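Local coordinates for protein putative amidohydrolase/peptidase (Burkholderia cenocepacia, PDB 4WJB) that probably hydrolyses carbon-nitrogen bonds other than peptide bonds, as a zinc-dependent amidohydrolase of the peptidase M20 family, at residues Ala208-Ala213 / Phe386-Asp391; Val219-Gln224 / Arg346-Val351. All blocks are in the same frame, centred on the assembly; numbering follows the deposited sequence.

Contact 1. Residues Ala208-Ala213 / Phe386-Asp391; sequences AILERA and FVPCVD
In the zinc-binding part of this M20-family fold, the short helix 209-213 sits over the chain where strand 382-387 ends and runs on as a loop. The apolar share of the contact belongs to Leu210. Its CG lies anti to the carbonyl carbon, beside the backbone N (chi1 -69°), and CD1 reaches down to the strand end, 3.6 Å from Val387 C and 3.7 Å from Phe386 CB. The Leu210 and Phe386 side chains cross at about a right angle, and the end of the Phe386 side chain leads away from the helix; the nearest side-chain atoms of Phe386 and the zinc ligand His203 are about 4 Å apart. Nearer the helix backbone, Leu210 CB lies against the Pro388 ring, 3.7 Å from Pro388 CB and 3.8 Å from Pro388 CG. Trp405 of helix 403-421 also touches the Pro388 ring.

A single water supplies the solvent-mediated link: it accepts from Glu211 N at 3.0 Å and, weakly, from Cys389 N. At the start of the helix, Glu205 binds Ile209 N and Leu210 N through its two carboxylate oxygens, so acceptors outside the helix serve three successive N-H groups of its first turn.

The direct polar link comes from Glu211. With CG anti to the backbone N (chi1 -175°) and an extended chain beyond it, the carboxylate arrives at Asp391 N. Both oxygens share that one N-H: the bond to OE1 is weak and bent, whereas Asp391 N meets Glu211 OE2 at 2.9 Å, nearly straight at 170°, from above the carboxylate plane.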
loop_
_atom_site.group_PDB
_atom_site.type_symbol
_atom_site.label_atom_id
_atom_site.label_comp_id
_atom_site.label_asym_id
_atom_site.label_seq_id
_atom_site.Cartn_x
_atom_site.Cartn_y
_atom_site.Cartn_z
ATOM N N ALA A 208 10.259 11.193 -22.614
ATOM C CA ALA A 208 9.601 12.283 -23.331
ATOM C C ALA A 208 10.356 13.609 -23.246
ATOM O O ALA A 208 9.817 14.655 -23.602
ATOM C CB ALA A 208 8.181 12.465 -22.795
ATOM N N ILE A 209 11.596 13.574 -22.772
ATOM C CA ILE A 209 12.353 14.810 -22.580
ATOM C C ILE A 209 12.668 15.503 -23.910
ATOM O O ILE A 209 12.447 16.706 -24.058
ATOM C CB ILE A 209 13.663 14.546 -21.811
ATOM C CG1 ILE A 209 13.342 14.120 -20.373
ATOM C CG2 ILE A 209 14.563 15.777 -21.837
ATOM C CD1 ILE A 209 14.556 13.836 -19.522
ATOM N N LEU A 210 13.171 14.742 -24.875
ATOM C CA LEU A 210 13.512 15.308 -26.177
ATOM C C LEU A 210 12.257 15.768 -26.899
ATOM O O LEU A 210 12.215 16.874 -27.446
ATOM C CB LEU A 210 14.281 14.294 -27.032
ATOM C CG LEU A 210 15.693 13.962 -26.549
ATOM C CD1 LEU A 210 16.383 12.974 -27.490
ATOM C CD2 LEU A 210 16.515 15.239 -26.406
ATOM N N GLU A 211 11.228 14.926 -26.878
ATOM C CA GLU A 211 9.989 15.217 -27.588
ATOM C C GLU A 211 9.330 16.489 -27.074
ATOM O O GLU A 211 8.882 17.322 -27.858
ATOM C CB GLU A 211 9.013 14.047 -27.468
ATOM C CG GLU A 211 7.747 14.216 -28.289
ATOM C CD GLU A 211 6.648 13.262 -27.865
ATOM O OE1 GLU A 211 6.614 12.893 -26.670
ATOM O OE2 GLU A 211 5.820 12.882 -28.720
ATOM N N ARG A 212 9.282 16.645 -25.757
ATOM C CA ARG A 212 8.601 17.793 -25.167
ATOM C C ARG A 212 9.439 19.064 -25.262
ATOM O O ARG A 212 8.901 20.167 -25.273
ATOM C CB ARG A 212 8.244 17.514 -23.707
ATOM C CG ARG A 212 7.212 16.421 -23.532
ATOM C CD ARG A 212 6.709 16.362 -22.103
ATOM N NE ARG A 212 5.770 15.266 -21.912
ATOM C CZ ARG A 212 5.054 15.089 -20.807
ATOM N NH1 ARG A 212 5.163 15.945 -19.800
ATOM N NH2 ARG A 212 4.220 14.063 -20.712
ATOM N N ALA A 213 10.755 18.912 -25.324
ATOM C CA ALA A 213 11.629 20.072 -25.428
ATOM C C ALA A 213 11.754 20.517 -26.880
ATOM O O ALA A 213 12.240 21.610 -27.163
ATOM C CB ALA A 213 12.991 19.766 -24.842
ATOM N N PHE A 386 20.820 9.996 -28.500
ATOM C CA PHE A 386 19.382 9.767 -28.372
ATOM C C PHE A 386 18.597 10.485 -29.465
ATOM O O PHE A 386 18.959 11.584 -29.883
ATOM C CB PHE A 386 18.862 10.238 -27.005
ATOM C CG PHE A 386 19.063 9.248 -25.886
ATOM C CD1 PHE A 386 19.688 8.032 -26.111
ATOM C CD2 PHE A 386 18.625 9.543 -24.604
ATOM C CE1 PHE A 386 19.873 7.127 -25.080
ATOM C CE2 PHE A 386 18.804 8.639 -23.566
ATOM C CZ PHE A 386 19.430 7.429 -23.807
ATOM N N VAL A 387 17.523 9.849 -29.922
ATOM C CA VAL A 387 16.479 10.523 -30.691
ATOM C C VAL A 387 15.201 10.481 -29.854
ATOM O O VAL A 387 15.090 9.656 -28.945
ATOM C CB VAL A 387 16.232 9.864 -32.066
ATOM C CG1 VAL A 387 17.457 10.008 -32.960
ATOM C CG2 VAL A 387 15.829 8.404 -31.899
ATOM N N PRO A 388 14.230 11.364 -30.147
ATOM C CA PRO A 388 13.013 11.323 -29.333
ATOM C C PRO A 388 12.158 10.111 -29.676
ATOM O O PRO A 388 12.407 9.441 -30.677
ATOM C CB PRO A 388 12.280 12.625 -29.709
ATOM C CG PRO A 388 13.255 13.419 -30.563
ATOM C CD PRO A 388 14.167 12.417 -31.175
ATOM N N CYS A 389 11.166 9.822 -28.845
ATOM C CA CYS A 389 10.139 8.875 -29.242
ATOM C C CYS A 389 8.786 9.445 -28.858
ATOM O O CYS A 389 8.677 10.206 -27.897
ATOM C CB CYS A 389 10.374 7.497 -28.617
ATOM S SG CYS A 389 10.692 7.487 -26.843
ATOM N N VAL A 390 7.766 9.105 -29.638
ATOM C CA VAL A 390 6.425 9.640 -29.433
ATOM C C VAL A 390 5.898 9.300 -28.046
ATOM O O VAL A 390 5.883 8.133 -27.652
ATOM C CB VAL A 390 5.445 9.107 -30.491
ATOM C CG1 VAL A 390 4.089 9.773 -30.336
ATOM C CG2 VAL A 390 6.002 9.340 -31.882
ATOM N N ASP A 391 5.494 10.335 -27.309
ATOM C CA ASP A 391 4.964 10.201 -25.949
ATOM C C ASP A 391 5.977 9.604 -24.970
ATOM O O ASP A 391 5.647 9.325 -23.818
ATOM C CB ASP A 391 3.686 9.355 -25.953
ATOM C CG ASP A 391 2.596 9.950 -26.826
ATOM O OD1 ASP A 391 2.559 11.191 -26.971
ATOM O OD2 ASP A 391 1.774 9.176 -27.363
HETATM O O HOH W 1 11.610 12.032 -26.204
#

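Contact 2. Residues Val219-Gln224 / Arg346-Val351; sequences VVTAGQ and RCIDTV
Ile348 carries most of this contact, and its branches can be traced outward from a CB that stands beside the strand. At CB the chain divides. CG2, anti to the backbone N, meets Val219 CG1 at 3.7 Å, the two side chains crossing obliquely. CG1 takes the other course, anti to the carbonyl carbon (chi1 -66°), and comes to 3.6 Å from Val220 O. The chain stays extended at the next torsion (chi2 170°), which carries CD1 along the strand to Thr221; there the methyl lies 3.5 Å from Thr221 O and 3.7 Å from Thr221 CA. Much of what Ile348 covers is therefore strand backbone, by van der Waals contact, and no hydrogen bond joins the two segments.

The setting is an alpha/beta layer of the M20 fold: helix 345-357 packs beside strand 217-234, whose first part runs between strands 362-367 and 382-387. The segment axes, 219-223 against 346-351, approach to 8.1 Å and run nearly antiparallel, at 163°. This alignment places Val219 opposite Val351, one helical turn beyond Ile348. The CB of Val219 faces the helix and both methyls find a partner on it: CG1 also touches the Ile348 carbonyl oxygen, while CG2 meets Val351 CG1 at 4.1 Å as the two side chains slide past each other in opposite directions. Val351 packs as well on Tyr200 of strand 198-204 and Ile385 of strand 382-387. Farther round the helix, Arg346 O accepts twice from Thr350, through its backbone N and, at 2.6 Å, through OG1, with the hydroxyl oxygen above the carbonyl plane.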
loop_
_atom_site.group_PDB
_atom_site.type_symbol
_atom_site.label_atom_id
_atom_site.label_comp_id
_atom_site.label_asym_id
_atom_site.label_seq_id
_atom_site.Cartn_x
_atom_site.Cartn_y
_atom_site.Cartn_z
ATOM N N VAL A 219 22.304 14.592 -26.639
ATOM C CA VAL A 219 23.711 14.350 -26.342
ATOM C C VAL A 219 23.815 13.712 -24.957
ATOM O O VAL A 219 23.729 14.403 -23.940
ATOM C CB VAL A 219 24.532 15.652 -26.378
ATOM C CG1 VAL A 219 25.993 15.370 -26.063
ATOM C CG2 VAL A 219 24.388 16.341 -27.726
ATOM N N VAL A 220 23.987 12.394 -24.916
ATOM C CA VAL A 220 23.981 11.674 -23.645
ATOM C C VAL A 220 25.297 11.864 -22.900
ATOM O O VAL A 220 26.367 11.506 -23.399
ATOM C CB VAL A 220 23.724 10.178 -23.847
ATOM C CG1 VAL A 220 23.565 9.480 -22.497
ATOM C CG2 VAL A 220 22.489 9.970 -24.711
ATOM N N THR A 221 25.209 12.436 -21.705
ATOM C CA THR A 221 26.394 12.785 -20.935
ATOM C C THR A 221 26.752 11.683 -19.942
ATOM O O THR A 221 27.918 11.524 -19.572
ATOM C CB THR A 221 26.196 14.112 -20.175
ATOM O OG1 THR A 221 24.978 14.055 -19.416
ATOM C CG2 THR A 221 26.122 15.279 -21.143
ATOM N N ALA A 222 25.753 10.907 -19.538
ATOM C CA ALA A 222 25.934 9.911 -18.484
ATOM C C ALA A 222 24.737 8.982 -18.364
ATOM O O ALA A 222 23.641 9.308 -18.813
ATOM C CB ALA A 222 26.183 10.599 -17.139
ATOM N N GLY A 223 24.965 7.824 -17.753
ATOM C CA GLY A 223 23.887 6.968 -17.290
ATOM C C GLY A 223 23.742 7.216 -15.798
ATOM O O GLY A 223 24.725 7.526 -15.131
ATOM N N GLN A 224 22.524 7.096 -15.276
ATOM C CA GLN A 224 22.238 7.430 -13.876
ATOM C C GLN A 224 22.858 6.481 -12.854
ATOM O O GLN A 224 22.898 5.265 -13.061
ATOM C CB GLN A 224 20.726 7.458 -13.639
ATOM C CG GLN A 224 20.005 8.643 -14.237
ATOM C CD GLN A 224 18.516 8.400 -14.342
ATOM O OE1 GLN A 224 18.061 7.255 -14.296
ATOM N NE2 GLN A 224 17.747 9.470 -14.492
ATOM N N ARG A 346 35.387 13.132 -24.783
ATOM C CA ARG A 346 35.686 13.239 -26.206
ATOM C C ARG A 346 34.551 12.685 -27.069
ATOM O O ARG A 346 34.257 13.223 -28.136
ATOM C CB ARG A 346 37.002 12.522 -26.537
ATOM C CG ARG A 346 38.242 13.233 -26.000
ATOM C CD ARG A 346 39.527 12.521 -26.405
ATOM N NE ARG A 346 39.666 12.414 -27.856
ATOM C CZ ARG A 346 40.185 13.360 -28.632
ATOM N NH1 ARG A 346 40.620 14.497 -28.102
ATOM N NH2 ARG A 346 40.270 13.173 -29.941
ATOM N N CYS A 347 33.912 11.614 -26.606
ATOM C CA CYS A 347 32.785 11.037 -27.333
ATOM C C CYS A 347 31.566 11.945 -27.266
ATOM O O CYS A 347 30.864 12.134 -28.262
ATOM C CB CYS A 347 32.435 9.653 -26.786
ATOM S SG CYS A 347 33.636 8.388 -27.223
ATOM N N ILE A 348 31.329 12.499 -26.082
ATOM C CA ILE A 348 30.233 13.430 -25.858
ATOM C C ILE A 348 30.369 14.658 -26.742
ATOM O O ILE A 348 29.429 15.034 -27.441
ATOM C CB ILE A 348 30.173 13.874 -24.384
ATOM C CG1 ILE A 348 29.805 12.691 -23.485
ATOM C CG2 ILE A 348 29.201 15.023 -24.217
ATOM C CD1 ILE A 348 29.969 12.980 -22.000
ATOM N N ASP A 349 31.546 15.278 -26.708
ATOM C CA ASP A 349 31.830 16.438 -27.550
ATOM C C ASP A 349 31.721 16.108 -29.035
ATOM O O ASP A 349 31.242 16.921 -29.823
ATOM C CB ASP A 349 33.223 17.000 -27.244
ATOM C CG ASP A 349 33.326 17.554 -25.835
ATOM O OD1 ASP A 349 32.292 17.594 -25.134
ATOM O OD2 ASP A 349 34.436 17.960 -25.432
ATOM N N THR A 350 32.163 14.916 -29.415
ATOM C CA THR A 350 32.088 14.493 -30.812
ATOM C C THR A 350 30.634 14.428 -31.273
ATOM O O THR A 350 30.295 14.886 -32.365
ATOM C CB THR A 350 32.763 13.126 -31.021
ATOM O OG1 THR A 350 34.160 13.240 -30.718
ATOM C CG2 THR A 350 32.597 12.654 -32.458
ATOM N N VAL A 351 29.778 13.876 -30.419
ATOM C CA VAL A 351 28.349 13.797 -30.700
ATOM C C VAL A 351 27.724 15.188 -30.821
ATOM O O VAL A 351 27.018 15.480 -31.789
ATOM C CB VAL A 351 27.605 13.002 -29.600
ATOM C CG1 VAL A 351 26.095 13.189 -29.723
ATOM C CG2 VAL A 351 27.980 11.529 -29.665
#

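From the N terminus, the chain passes strand 198-204 and enters helix 209-213, the first half of contact 1, before turning directly into strand 217-234, which supplies the first half of contact 2. Helix 345-357 returns to that strand and closes the inner loop, with 121 residues between its segments. Only after strand 362-367 does strand 382-387 lead into 386-391 and close the outer loop, so the two contacts nest without crossing. Their centres are about 17 Å apart, yet neighbouring strands 217-234 and 382-387 join them: Phe386 CD1 packs 3.7 Å from Val220 CG2. Helices 209-213 and 345-357 are thus tied to adjoining strands of the same sheet.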